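Local coordinates for putative cell invasion protein with MAC/Perforin domain (Bacteroides thetaiotaomicron VPI-5482, PDB 3KK7), which is of unproven function but, as a member of the membrane-attack complex/perforin (MACPF) family, may act in cell invasion or membrane attack, at residues A[66-70]-A[221-225]; A[470-474]-A[497-501]; A[79-85]-A[183-189]; A[107-113]-A[239-244]. All coordinates share one frame; numbering follows the deposited sequence.

Interaction 1. Residues A[66-70]-A[221-225]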
loop_
_atom_site.group_PDB
_atom_site.type_symbol
_atom_site.label_atom_id
_atom_site.label_comp_id
_atom_site.label_asym_id
_atom_site.label_seq_id
_atom_site.Cartn_x
_atom_site.Cartn_y
_atom_site.Cartn_z
ATOM N N THR A 66 -1.741 12.617 8.632
ATOM C CA THR A 66 -2.186 13.989 8.813
ATOM C C THR A 66 -2.897 14.577 7.568
ATOM O O THR A 66 -3.599 15.579 7.677
ATOM C CB THR A 66 -1.003 14.871 9.117
ATOM O OG1 THR A 66 -0.173 14.983 7.931
ATOM C CG2 THR A 66 -0.222 14.312 10.324
ATOM N N SER A 67 -2.675 13.959 6.402
ATOM C CA SER A 67 -3.237 14.367 5.102
ATOM C C SER A 67 -2.470 15.532 4.477
ATOM O O SER A 67 -2.853 16.031 3.430
ATOM C CB SER A 67 -4.739 14.690 5.169
ATOM O OG SER A 67 -4.945 16.044 5.495
ATOM N N ILE A 68 -1.377 15.959 5.117
ATOM C CA ILE A 68 -0.474 16.922 4.524
ATOM C C ILE A 68 0.553 16.098 3.759
ATOM O O ILE A 68 1.284 15.294 4.330
ATOM C CB ILE A 68 0.201 17.806 5.543
ATOM C CG1 ILE A 68 -0.836 18.485 6.447
ATOM C CG2 ILE A 68 1.016 18.867 4.824
ATOM C CD1 ILE A 68 -1.756 19.482 5.750
ATOM N N ILE A 69 0.569 16.313 2.449
ATOM C CA ILE A 69 1.413 15.567 1.526
ATOM C C ILE A 69 2.890 15.823 1.822
ATOM O O ILE A 69 3.346 16.966 1.795
ATOM C CB ILE A 69 1.138 15.985 0.073
ATOM C CG1 ILE A 69 -0.332 15.746 -0.294
ATOM C CG2 ILE A 69 2.066 15.221 -0.886
ATOM C CD1 ILE A 69 -0.794 16.604 -1.457
ATOM N N GLY A 70 3.618 14.751 2.101
ATOM C CA GLY A 70 5.051 14.844 2.350
ATOM C C GLY A 70 5.456 15.184 3.774
ATOM O O GLY A 70 6.643 15.307 4.064
ATOM N N ARG A 221 8.794 23.739 6.563
ATOM C CA ARG A 221 7.547 24.075 5.871
ATOM C C ARG A 221 6.514 24.591 6.841
ATOM O O ARG A 221 6.398 24.048 7.932
ATOM C CB ARG A 221 6.968 22.833 5.204
ATOM C CG ARG A 221 5.556 22.962 4.618
ATOM C CD ARG A 221 5.186 21.660 3.919
ATOM N NE ARG A 221 3.927 21.726 3.190
ATOM C CZ ARG A 221 3.391 20.706 2.523
ATOM N NH1 ARG A 221 3.997 19.529 2.491
ATOM N NH2 ARG A 221 2.235 20.853 1.904
ATOM N N ALA A 222 5.779 25.637 6.458
ATOM C CA ALA A 222 4.577 26.002 7.192
ATOM C C ALA A 222 3.399 25.608 6.306
ATOM O O ALA A 222 3.397 25.855 5.113
ATOM C CB ALA A 222 4.559 27.465 7.531
ATOM N N SER A 223 2.414 24.965 6.915
ATOM C CA SER A 223 1.257 24.413 6.242
ATOM C C SER A 223 0.051 24.969 6.937
ATOM O O SER A 223 -0.039 24.909 8.146
ATOM C CB SER A 223 1.248 22.906 6.424
ATOM O OG SER A 223 0.081 22.364 5.855
ATOM N N ALA A 224 -0.870 25.538 6.175
ATOM C CA ALA A 224 -2.062 26.162 6.715
ATOM C C ALA A 224 -3.274 25.619 5.958
ATOM O O ALA A 224 -3.246 25.541 4.721
ATOM C CB ALA A 224 -1.978 27.686 6.559
ATOM N N LEU A 225 -4.319 25.251 6.703
ATOM C CA LEU A 225 -5.589 24.854 6.114
ATOM C C LEU A 225 -6.600 25.932 6.432
ATOM O O LEU A 225 -6.532 26.549 7.495
ATOM C CB LEU A 225 -6.062 23.514 6.666
ATOM C CG LEU A 225 -5.040 22.384 6.592
ATOM C CD1 LEU A 225 -5.552 21.206 7.390
ATOM C CD2 LEU A 225 -4.793 22.029 5.146
#

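Interaction 2. Residues A[470-474]-A[497-501]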
loop_
_atom_site.group_PDB
_atom_site.type_symbol
_atom_site.label_atom_id
_atom_site.label_comp_id
_atom_site.label_asym_id
_atom_site.label_seq_id
_atom_site.Cartn_x
_atom_site.Cartn_y
_atom_site.Cartn_z
ATOM N N GLN A 470 -3.203 -19.333 -11.327
ATOM C CA GLN A 470 -2.972 -20.634 -11.973
ATOM C C GLN A 470 -1.529 -21.063 -11.846
ATOM O O GLN A 470 -0.636 -20.325 -12.236
ATOM C CB GLN A 470 -3.231 -20.544 -13.463
ATOM C CG GLN A 470 -4.684 -20.397 -13.873
ATOM C CD GLN A 470 -4.919 -20.884 -15.307
ATOM O OE1 GLN A 470 -4.068 -21.540 -15.906
ATOM N NE2 GLN A 470 -6.081 -20.583 -15.844
ATOM N N ILE A 471 -1.312 -22.257 -11.299
ATOM C CA ILE A 471 0.002 -22.889 -11.304
ATOM C C ILE A 471 -0.134 -24.224 -12.032
ATOM O O ILE A 471 -0.745 -25.175 -11.519
ATOM C CB ILE A 471 0.573 -23.149 -9.899
ATOM C CG1 ILE A 471 0.230 -22.041 -8.903
ATOM C CG2 ILE A 471 2.101 -23.310 -9.990
ATOM C CD1 ILE A 471 0.565 -22.442 -7.460
ATOM N N ASN A 472 0.416 -24.283 -13.241
ATOM C CA ASN A 472 0.361 -25.503 -14.059
ATOM C C ASN A 472 1.298 -26.560 -13.540
ATOM O O ASN A 472 2.333 -26.241 -12.954
ATOM C CB ASN A 472 0.777 -25.224 -15.500
ATOM C CG ASN A 472 -0.150 -24.278 -16.209
ATOM O OD1 ASN A 472 -1.367 -24.298 -15.996
ATOM N ND2 ASN A 472 0.414 -23.457 -17.093
ATOM N N ASN A 473 0.944 -27.820 -13.787
ATOM C CA ASN A 473 1.830 -28.940 -13.502
ATOM C C ASN A 473 2.365 -28.938 -12.072
ATOM O O ASN A 473 3.559 -29.181 -11.856
ATOM C CB ASN A 473 3.004 -28.922 -14.482
ATOM C CG ASN A 473 2.555 -28.790 -15.913
ATOM O OD1 ASN A 473 1.519 -29.328 -16.291
ATOM N ND2 ASN A 473 3.327 -28.075 -16.723
ATOM N N VAL A 474 1.497 -28.647 -11.101
ATOM C CA VAL A 474 1.922 -28.684 -9.709
ATOM C C VAL A 474 2.160 -30.130 -9.376
ATOM O O VAL A 474 1.348 -30.983 -9.718
ATOM C CB VAL A 474 0.909 -28.087 -8.744
ATOM C CG1 VAL A 474 1.187 -28.581 -7.331
ATOM C CG2 VAL A 474 0.958 -26.564 -8.808
ATOM N N SER A 497 8.597 -27.200 -13.191
ATOM C CA SER A 497 7.389 -26.412 -13.498
ATOM C C SER A 497 7.514 -24.899 -13.224
ATOM O O SER A 497 6.672 -24.116 -13.644
ATOM C CB SER A 497 6.201 -26.986 -12.727
ATOM O OG SER A 497 5.986 -28.332 -13.080
HETATM N N MSE A 498 8.549 -24.500 -12.494
HETATM C CA MSE A 498 8.916 -23.085 -12.331
HETATM C C MSE A 498 7.997 -22.341 -11.394
HETATM O O MSE A 498 7.785 -21.137 -11.530
HETATM C CB MSE A 498 9.017 -22.367 -13.691
HETATM C CG MSE A 498 9.847 -23.155 -14.745
HETATM SE SE MSE A 498 11.547 -23.899 -14.045
HETATM C CE MSE A 498 12.532 -22.237 -13.718
ATOM N N TYR A 499 7.482 -23.048 -10.396
ATOM C CA TYR A 499 6.682 -22.400 -9.370
ATOM C C TYR A 499 7.370 -22.589 -8.035
ATOM O O TYR A 499 8.238 -23.454 -7.898
ATOM C CB TYR A 499 5.234 -22.927 -9.361
ATOM C CG TYR A 499 5.081 -24.341 -8.895
ATOM C CD1 TYR A 499 5.037 -24.638 -7.536
ATOM C CD2 TYR A 499 4.960 -25.397 -9.810
ATOM C CE1 TYR A 499 4.906 -25.943 -7.091
ATOM C CE2 TYR A 499 4.810 -26.718 -9.361
ATOM C CZ TYR A 499 4.792 -26.972 -7.997
ATOM O OH TYR A 499 4.642 -28.239 -7.513
ATOM N N CYS A 500 6.968 -21.769 -7.064
ATOM C CA CYS A 500 7.606 -21.732 -5.781
ATOM C C CYS A 500 6.694 -21.195 -4.661
ATOM O O CYS A 500 6.072 -20.133 -4.805
ATOM C CB CYS A 500 8.862 -20.873 -5.893
ATOM S SG CYS A 500 9.584 -20.373 -4.308
ATOM N N PHE A 501 6.636 -21.935 -3.545
ATOM C CA PHE A 501 5.925 -21.502 -2.350
ATOM C C PHE A 501 6.948 -20.989 -1.360
ATOM O O PHE A 501 7.925 -21.687 -1.056
ATOM C CB PHE A 501 5.116 -22.629 -1.688
ATOM C CG PHE A 501 4.142 -23.335 -2.605
ATOM C CD1 PHE A 501 3.412 -22.649 -3.556
ATOM C CD2 PHE A 501 3.934 -24.707 -2.484
ATOM C CE1 PHE A 501 2.498 -23.319 -4.398
ATOM C CE2 PHE A 501 3.031 -25.398 -3.331
ATOM C CZ PHE A 501 2.313 -24.692 -4.280
#

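Interaction 3. Residues A[79-85]-A[183-189]. With EDO (1,2-ethanediol), chain E.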
loop_
_atom_site.group_PDB
_atom_site.type_symbol
_atom_site.label_atom_id
_atom_site.label_comp_id
_atom_site.label_asym_id
_atom_site.label_seq_id
_atom_site.Cartn_x
_atom_site.Cartn_y
_atom_site.Cartn_z
ATOM N N VAL A 79 10.676 -0.040 5.622
ATOM C CA VAL A 79 10.420 -1.186 4.758
ATOM C C VAL A 79 11.762 -1.690 4.198
ATOM O O VAL A 79 12.085 -2.888 4.286
ATOM C CB VAL A 79 9.459 -0.818 3.644
ATOM C CG1 VAL A 79 9.370 -1.922 2.650
ATOM C CG2 VAL A 79 8.110 -0.489 4.251
ATOM N N VAL A 80 12.556 -0.770 3.664
ATOM C CA VAL A 80 13.901 -1.120 3.237
ATOM C C VAL A 80 14.845 -0.968 4.409
ATOM O O VAL A 80 14.796 0.039 5.117
ATOM C CB VAL A 80 14.395 -0.252 2.063
ATOM C CG1 VAL A 80 15.735 -0.769 1.586
ATOM C CG2 VAL A 80 13.390 -0.273 0.906
ATOM N N ASN A 81 15.674 -1.991 4.644
ATOM C CA ASN A 81 16.805 -1.856 5.572
ATOM C C ASN A 81 17.936 -1.069 4.882
ATOM O O ASN A 81 18.850 -1.667 4.306
ATOM C CB ASN A 81 17.301 -3.223 6.047
ATOM C CG ASN A 81 18.420 -3.120 7.093
ATOM O OD1 ASN A 81 19.021 -2.078 7.255
ATOM N ND2 ASN A 81 18.686 -4.205 7.797
HETATM N N MSE A 82 17.850 0.268 4.962
HETATM C CA MSE A 82 18.780 1.200 4.321
HETATM C C MSE A 82 20.221 1.074 4.777
HETATM O O MSE A 82 21.128 1.173 3.972
HETATM C CB MSE A 82 18.330 2.641 4.560
HETATM C CG MSE A 82 17.054 3.001 3.848
HETATM SE SE MSE A 82 17.157 2.903 1.878
HETATM C CE MSE A 82 18.532 4.251 1.676
ATOM N N LYS A 83 20.437 0.891 6.065
ATOM C CA LYS A 83 21.783 0.750 6.563
ATOM C C LYS A 83 22.417 -0.482 5.905
ATOM O O LYS A 83 23.542 -0.419 5.419
ATOM C CB LYS A 83 21.810 0.655 8.089
ATOM C CG LYS A 83 23.167 0.197 8.694
ATOM C CD LYS A 83 23.131 0.160 10.230
ATOM C CE LYS A 83 24.533 0.043 10.855
ATOM N NZ LYS A 83 25.113 -1.329 10.774
ATOM N N LYS A 84 21.700 -1.593 5.882
ATOM C CA LYS A 84 22.248 -2.803 5.274
ATOM C C LYS A 84 22.471 -2.634 3.768
ATOM O O LYS A 84 23.493 -3.050 3.237
ATOM C CB LYS A 84 21.345 -4.000 5.525
ATOM C CG LYS A 84 21.990 -5.354 5.167
ATOM C CD LYS A 84 20.948 -6.471 5.195
ATOM C CE LYS A 84 21.593 -7.829 4.970
ATOM N NZ LYS A 84 21.020 -8.853 5.924
ATOM N N LEU A 85 21.522 -2.018 3.090
ATOM C CA LEU A 85 21.623 -1.818 1.647
ATOM C C LEU A 85 22.830 -0.971 1.303
ATOM O O LEU A 85 23.571 -1.301 0.393
ATOM C CB LEU A 85 20.349 -1.168 1.083
ATOM C CG LEU A 85 20.305 -0.809 -0.411
ATOM C CD1 LEU A 85 20.300 -2.024 -1.308
ATOM C CD2 LEU A 85 19.064 0.062 -0.663
ATOM N N ILE A 183 16.286 -5.437 -3.712
ATOM C CA ILE A 183 15.898 -4.970 -2.372
ATOM C C ILE A 183 14.873 -5.926 -1.765
ATOM O O ILE A 183 15.004 -6.326 -0.604
ATOM C CB ILE A 183 15.372 -3.554 -2.407
ATOM C CG1 ILE A 183 16.493 -2.588 -2.735
ATOM C CG2 ILE A 183 14.754 -3.137 -1.069
ATOM C CD1 ILE A 183 16.035 -1.112 -2.867
ATOM N N ALA A 184 13.892 -6.316 -2.577
ATOM C CA ALA A 184 12.818 -7.238 -2.156
ATOM C C ALA A 184 13.383 -8.570 -1.654
ATOM O O ALA A 184 13.038 -9.034 -0.547
ATOM C CB ALA A 184 11.804 -7.466 -3.288
ATOM N N ALA A 185 14.277 -9.139 -2.459
ATOM C CA ALA A 185 14.970 -10.409 -2.184
ATOM C C ALA A 185 15.787 -10.461 -0.891
ATOM O O ALA A 185 15.763 -11.488 -0.182
ATOM C CB ALA A 185 15.912 -10.746 -3.396
ATOM N N ASP A 186 16.508 -9.378 -0.595
ATOM C CA ASP A 186 17.553 -9.410 0.437
ATOM C C ASP A 186 17.666 -8.219 1.407
ATOM O O ASP A 186 18.326 -8.345 2.399
ATOM C CB ASP A 186 18.912 -9.595 -0.264
ATOM C CG ASP A 186 19.208 -11.053 -0.622
ATOM O OD1 ASP A 186 19.404 -11.848 0.317
ATOM O OD2 ASP A 186 19.274 -11.412 -1.822
ATOM N N TYR A 187 17.014 -7.085 1.154
ATOM C CA TYR A 187 17.245 -5.888 1.961
ATOM C C TYR A 187 16.016 -5.307 2.693
ATOM O O TYR A 187 16.019 -4.139 3.121
ATOM C CB TYR A 187 17.938 -4.838 1.087
ATOM C CG TYR A 187 19.294 -5.331 0.645
ATOM C CD1 TYR A 187 20.407 -5.201 1.481
ATOM C CD2 TYR A 187 19.459 -5.999 -0.568
ATOM C CE1 TYR A 187 21.640 -5.695 1.131
ATOM C CE2 TYR A 187 20.712 -6.496 -0.930
ATOM C CZ TYR A 187 21.798 -6.328 -0.066
ATOM O OH TYR A 187 23.050 -6.774 -0.421
ATOM N N LEU A 188 14.991 -6.135 2.891
ATOM C CA LEU A 188 13.824 -5.707 3.633
ATOM C C LEU A 188 14.071 -5.712 5.144
ATOM O O LEU A 188 14.820 -6.526 5.677
ATOM C CB LEU A 188 12.608 -6.566 3.289
ATOM C CG LEU A 188 12.129 -6.496 1.834
ATOM C CD1 LEU A 188 11.023 -7.567 1.614
ATOM C CD2 LEU A 188 11.652 -5.059 1.475
ATOM N N ASP A 189 13.444 -4.756 5.825
ATOM C CA ASP A 189 13.528 -4.663 7.261
ATOM C C ASP A 189 12.886 -5.926 7.828
ATOM O O ASP A 189 11.838 -6.372 7.327
ATOM C CB ASP A 189 12.805 -3.396 7.723
ATOM C CG ASP A 189 12.582 -3.359 9.209
ATOM O OD1 ASP A 189 13.431 -2.808 9.915
ATOM O OD2 ASP A 189 11.563 -3.917 9.660
HETATM C C1 EDO E . 22.709 -9.455 -2.617
HETATM O O1 EDO E . 23.094 -8.078 -2.526
HETATM C C2 EDO E . 22.368 -9.792 -4.062
HETATM O O2 EDO E . 23.558 -10.022 -4.834
#

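Interaction 4. Residues A[107-113]-A[239-244]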
loop_
_atom_site.group_PDB
_atom_site.type_symbol
_atom_site.label_atom_id
_atom_site.label_comp_id
_atom_site.label_asym_id
_atom_site.label_seq_id
_atom_site.Cartn_x
_atom_site.Cartn_y
_atom_site.Cartn_z
ATOM N N SER A 107 -7.315 25.925 -3.522
ATOM C CA SER A 107 -8.679 26.110 -3.088
ATOM C C SER A 107 -9.528 25.000 -3.675
ATOM O O SER A 107 -9.371 24.653 -4.847
ATOM C CB SER A 107 -9.206 27.420 -3.600
ATOM O OG SER A 107 -8.398 28.487 -3.174
ATOM N N TYR A 108 -10.458 24.481 -2.870
ATOM C CA TYR A 108 -11.291 23.365 -3.272
ATOM C C TYR A 108 -12.639 23.377 -2.565
ATOM O O TYR A 108 -12.718 23.429 -1.340
ATOM C CB TYR A 108 -10.539 22.031 -3.081
ATOM C CG TYR A 108 -10.010 21.694 -1.686
ATOM C CD1 TYR A 108 -8.880 22.329 -1.159
ATOM C CD2 TYR A 108 -10.612 20.687 -0.918
ATOM C CE1 TYR A 108 -8.385 22.002 0.134
ATOM C CE2 TYR A 108 -10.132 20.338 0.354
ATOM C CZ TYR A 108 -9.023 20.994 0.880
ATOM O OH TYR A 108 -8.562 20.628 2.128
ATOM N N SER A 109 -13.691 23.334 -3.377
ATOM C CA SER A 109 -15.083 23.336 -2.916
ATOM C C SER A 109 -15.557 22.003 -2.412
ATOM O O SER A 109 -16.661 21.910 -1.870
ATOM C CB SER A 109 -16.024 23.718 -4.057
ATOM O OG SER A 109 -15.861 25.077 -4.395
ATOM N N ASP A 110 -14.782 20.959 -2.639
ATOM C CA ASP A 110 -15.182 19.646 -2.161
ATOM C C ASP A 110 -14.002 18.708 -2.291
ATOM O O ASP A 110 -12.949 19.094 -2.836
ATOM C CB ASP A 110 -16.447 19.114 -2.885
ATOM C CG ASP A 110 -16.188 18.700 -4.324
ATOM O OD1 ASP A 110 -15.130 18.115 -4.631
ATOM O OD2 ASP A 110 -17.069 18.950 -5.168
ATOM N N PHE A 111 -14.181 17.480 -1.815
ATOM C CA PHE A 111 -13.059 16.578 -1.661
ATOM C C PHE A 111 -12.647 15.888 -2.946
ATOM O O PHE A 111 -11.560 15.358 -3.009
ATOM C CB PHE A 111 -13.271 15.678 -0.443
ATOM C CG PHE A 111 -13.334 16.479 0.822
ATOM C CD1 PHE A 111 -12.172 16.996 1.387
ATOM C CD2 PHE A 111 -14.543 16.856 1.362
ATOM C CE1 PHE A 111 -12.233 17.823 2.537
ATOM C CE2 PHE A 111 -14.612 17.685 2.484
ATOM C CZ PHE A 111 -13.464 18.169 3.066
ATOM N N ASP A 112 -13.445 15.965 -4.000
ATOM C CA ASP A 112 -12.953 15.545 -5.306
ATOM C C ASP A 112 -12.122 16.652 -5.904
ATOM O O ASP A 112 -11.057 16.407 -6.490
ATOM C CB ASP A 112 -14.089 15.161 -6.238
ATOM C CG ASP A 112 -14.696 13.838 -5.874
ATOM O OD1 ASP A 112 -14.016 13.014 -5.209
ATOM O OD2 ASP A 112 -15.852 13.606 -6.279
ATOM N N ARG A 113 -12.578 17.884 -5.730
ATOM C CA ARG A 113 -11.819 19.035 -6.202
ATOM C C ARG A 113 -10.462 19.154 -5.491
ATOM O O ARG A 113 -9.598 19.839 -6.002
ATOM C CB ARG A 113 -12.603 20.331 -6.015
ATOM C CG ARG A 113 -13.986 20.371 -6.704
ATOM C CD ARG A 113 -13.937 20.699 -8.149
ATOM N NE ARG A 113 -13.118 21.875 -8.412
ATOM C CZ ARG A 113 -12.729 22.256 -9.623
ATOM N NH1 ARG A 113 -13.117 21.566 -10.700
ATOM N NH2 ARG A 113 -11.968 23.335 -9.763
ATOM N N LYS A 239 -16.384 30.064 -5.690
ATOM C CA LYS A 239 -15.909 29.946 -4.318
ATOM C C LYS A 239 -14.403 29.731 -4.317
ATOM O O LYS A 239 -13.704 30.300 -3.501
ATOM C CB LYS A 239 -16.606 28.812 -3.569
ATOM C CG LYS A 239 -18.121 28.968 -3.391
ATOM C CD LYS A 239 -18.728 27.892 -2.444
ATOM C CE LYS A 239 -18.642 26.427 -2.979
ATOM N NZ LYS A 239 -19.312 25.375 -2.098
ATOM N N GLU A 240 -13.911 28.932 -5.258
ATOM C CA GLU A 240 -12.464 28.664 -5.365
ATOM C C GLU A 240 -11.672 29.937 -5.708
ATOM O O GLU A 240 -10.622 30.164 -5.118
ATOM C CB GLU A 240 -12.180 27.491 -6.317
ATOM C CG GLU A 240 -12.571 26.136 -5.655
ATOM C CD GLU A 240 -12.516 24.937 -6.577
ATOM O OE1 GLU A 240 -11.868 25.035 -7.614
ATOM O OE2 GLU A 240 -13.124 23.890 -6.274
ATOM N N LYS A 241 -12.206 30.788 -6.600
ATOM C CA LYS A 241 -11.570 32.059 -6.921
ATOM C C LYS A 241 -11.620 32.963 -5.680
ATOM O O LYS A 241 -10.639 33.649 -5.377
ATOM C CB LYS A 241 -12.205 32.730 -8.154
ATOM C CG LYS A 241 -11.411 33.921 -8.740
ATOM N N ASP A 242 -12.723 32.935 -4.935
ATOM C CA ASP A 242 -12.774 33.701 -3.694
ATOM C C ASP A 242 -11.708 33.221 -2.702
ATOM O O ASP A 242 -11.013 34.005 -2.078
ATOM C CB ASP A 242 -14.161 33.649 -3.051
ATOM C CG ASP A 242 -15.223 34.426 -3.850
ATOM O OD1 ASP A 242 -14.861 35.175 -4.781
ATOM O OD2 ASP A 242 -16.429 34.298 -3.545
HETATM N N MSE A 243 -11.545 31.919 -2.580
HETATM C CA MSE A 243 -10.559 31.376 -1.638
HETATM C C MSE A 243 -9.129 31.662 -2.141
HETATM O O MSE A 243 -8.264 32.096 -1.357
HETATM C CB MSE A 243 -10.820 29.881 -1.414
HETATM C CG MSE A 243 -9.793 29.172 -0.527
HETATM SE SE MSE A 243 -9.809 29.729 1.323
HETATM C CE MSE A 243 -11.542 28.963 1.844
ATOM N N ASP A 244 -8.900 31.435 -3.441
ATOM C CA ASP A 244 -7.646 31.813 -4.091
ATOM C C ASP A 244 -7.226 33.251 -3.703
ATOM O O ASP A 244 -6.063 33.503 -3.399
ATOM C CB ASP A 244 -7.777 31.736 -5.630
ATOM C CG ASP A 244 -7.789 30.318 -6.181
ATOM O OD1 ASP A 244 -7.554 29.321 -5.457
ATOM O OD2 ASP A 244 -8.045 30.196 -7.382
HETATM O O HOH W 1 -6.900 26.725 -6.128
#

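Interaction 1. Residues A[66-70]-A[221-225]
The Arg221 guanidinium takes Ile68 on one face and the carbonyl of Ile69 at its edge. Over the face sits the methyl Ile68 CG2, shifted toward the rim, with its closest approach at Arg221 NH2, 3.7 Å away. At the edge, Arg221 NH1 donates to Ile69 O over 2.7 Å, and that oxygen lies almost in the guanidinium plane. The arginine gets there fully stretched: CG is anti to the backbone N (chi1 171°) and the chain stays extended as far as NE. Arg221 NH1 also bonds to Ile336 O, so this nitrogen ties two carbonyls together. An alanine here would take the guanidinium away and would probably leave the carbonyls of Ile69 and Ile336 without this donor and the Ile68 methyl without its flat cover. The other branch of Ile68 leans toward the later strand residues: CD1 comes within 3.4 Å of Ser223 OG and meets Leu225 CD2 tip to tip at 4.0 Å. Within the loop, Thr66 OG1 accepts from Ile68 N in an ST turn. Here a loop whose contacting residues are buried, backed by Phe135 and Arg139 of helix 133-146, packs on strand 220-230 in the bent, twisted antiparallel sheet of the MACPF fold.

Interaction 2. Residues A[470-474]-A[497-501]
Ser497 OG donates to Asn473 O across 2.8 Å, reaching the carbonyl from 30° outside its plane, and Asn473 CB lies close beside the hydroxyl. Next along, the Tyr499 side chain crosses those of Ile471 and Val474 at about a right angle. Val474 CG2 lies over one face of the ring, 4.1 Å from the centroid and 20° off the normal, a CH-pi contact, while Asn473 O approaches the ring edge, 3.7 Å from Tyr499 CE2. Ile471 CG2 packs against the root of the ring at Tyr499 CB. The contact joins two family regions: strand 468-472, which pairs with strand 407-411 in a mixed sheet, belongs to the D2 region, and strand 499-504, from the four-stranded sheet near the C-terminus, to the D3 region. Segments 470-472 and 499-501 run at 119° to each other, their axes 8.9 Å apart at closest approach, so they do not pair as neighbours in a sheet, and side-chain contacts do most of the joining. The phenol oxygen of Tyr499 passes Val474 CG1 at 3.5 Å and is hydrogen-bonded to Asp475 N. An alanine in place of Tyr499 would probably leave Asp475 N without this acceptor and open a gap against Ile471 and Val474. Further along strand 499-504, the Phe501 ring receives Ile471 CD1 at its edge, in plane, 3.7 Å from Phe501 CE1.

Interaction 3. Residues A[79-85]-A[183-189]
Tyr187 reaches across to Leu85 and Lys84, its CG set anti to the carbonyl carbon (chi1 -63°), which swings the ring over to Leu85. From CB the chain leads to CG, where the methyl Leu85 CD1 comes over the ring face, 4.1 Å from the centroid and 17° off the normal, a CH-pi contact. On one side of the ring, Tyr187 CD1 rests 3.6 Å from Leu85 CA, and the methylenes of Lys84 pass CD1 and CE1 at about a right angle. On the other, CE2 comes near O1 of a bound 1,2-ethanediol, probably picked up from the crystallisation liquor. At the tip, Tyr187 OH is hydrogen-bonded to the same O1, which lies at the ring edge, at a distance so short that its exact length is doubtful; the diol is also bonded to Tyr89 OH.

Beyond the ring, the backbones join in a single beta bridge, Val80 with Leu188. Asn81 N donates to Tyr187 O at 2.7 Å, and Asp189 N to Val79 O at 2.8 Å, the latter nearly straight at 173°. Ile183 fills the corner: its CG2 touches Val80 CG1 at 3.7 Å, and its CD1 meets Leu85 CD2 at 3.9 Å.

Two helix starts flank the bridge. Asn81 OD1 accepts from Lys84 N at 3.0 Å as the N-cap of helix 82-88, and Asp189 OD2 caps helix 190-198 through Phe192 N. The bridge thus ties the lead-in to helix 82-88 to the turn between helices 177-186 and 190-198, with Leu173 of strand 157-173 against Leu85 and helix 529-535 against Ala185.

Interaction 4. Residues A[107-113]-A[239-244]
The end of strand 93-108, an element of the large antiparallel MACPF sheet, and the turn after it are held to helix 236-249 by a salt bridge and by serine bonds to acidic side chains. In the salt bridge Arg113 grips Glu240 side-on: NE donates to OE2 at 2.9 Å and NH2 to OE1 at 2.7 Å. Both carboxylate oxygens use their syn lone pairs, and the two flat groups are nearly coplanar, 27° apart. Arg113 is bent at chi2 and chi3, which folds its guanidinium back to the carboxylate, whereas Glu240 runs out extended beyond CG.

Glu240 OE2 has a second donor, Ser109 N at 3.0 Å, which meets it on the anti side. Its partner oxygen OE1 forms a further salt bridge to Lys116. With two cationic side chains around it, this buried carboxylate is probably kept ionised. The turn has its own brace, an Asx motif in which Asp110 OD1 accepts from Arg113 N at 2.8 Å, and this helps fix where the arginine starts. Ser109 OG, bonded to Phe236 O, also lies against the Lys239 chain, 3.4 Å from CE; the lysine amine goes on to the carbonyls of Val157 and Glu155.

Further along the helix from Glu240, the CB and CG of Met243, a selenomethionine, pack against Ser107. Ser107 OG donates to Asp244 OD1 at 2.6 Å, on the anti side and 32° out of the carboxylate plane, and a water links Ser107 N to that same OD1.

Overall arrangement
Interactions 1, 3 and 4 all fall in the MACPF region, whereas interaction 2 joins the D2 and D3 regions on the opposite side of the chain's centre from interactions 1 and 4. Interactions 1 and 4 are buried and nearest to each other, about 5 Å between closest atoms; strand 220-230 of one leads into helix 236-249 of the other, and both reach the same sheet. Interactions 2 and 3 are only partly buried. Their chemistry differs accordingly: interaction 4 relies on charge, interaction 1 on a single arginine-to-carbonyl bond between its segments amid aliphatic packing, interaction 2 on a ring between the D2 and D3 regions, and interaction 3 on backbone bridging and helix caps.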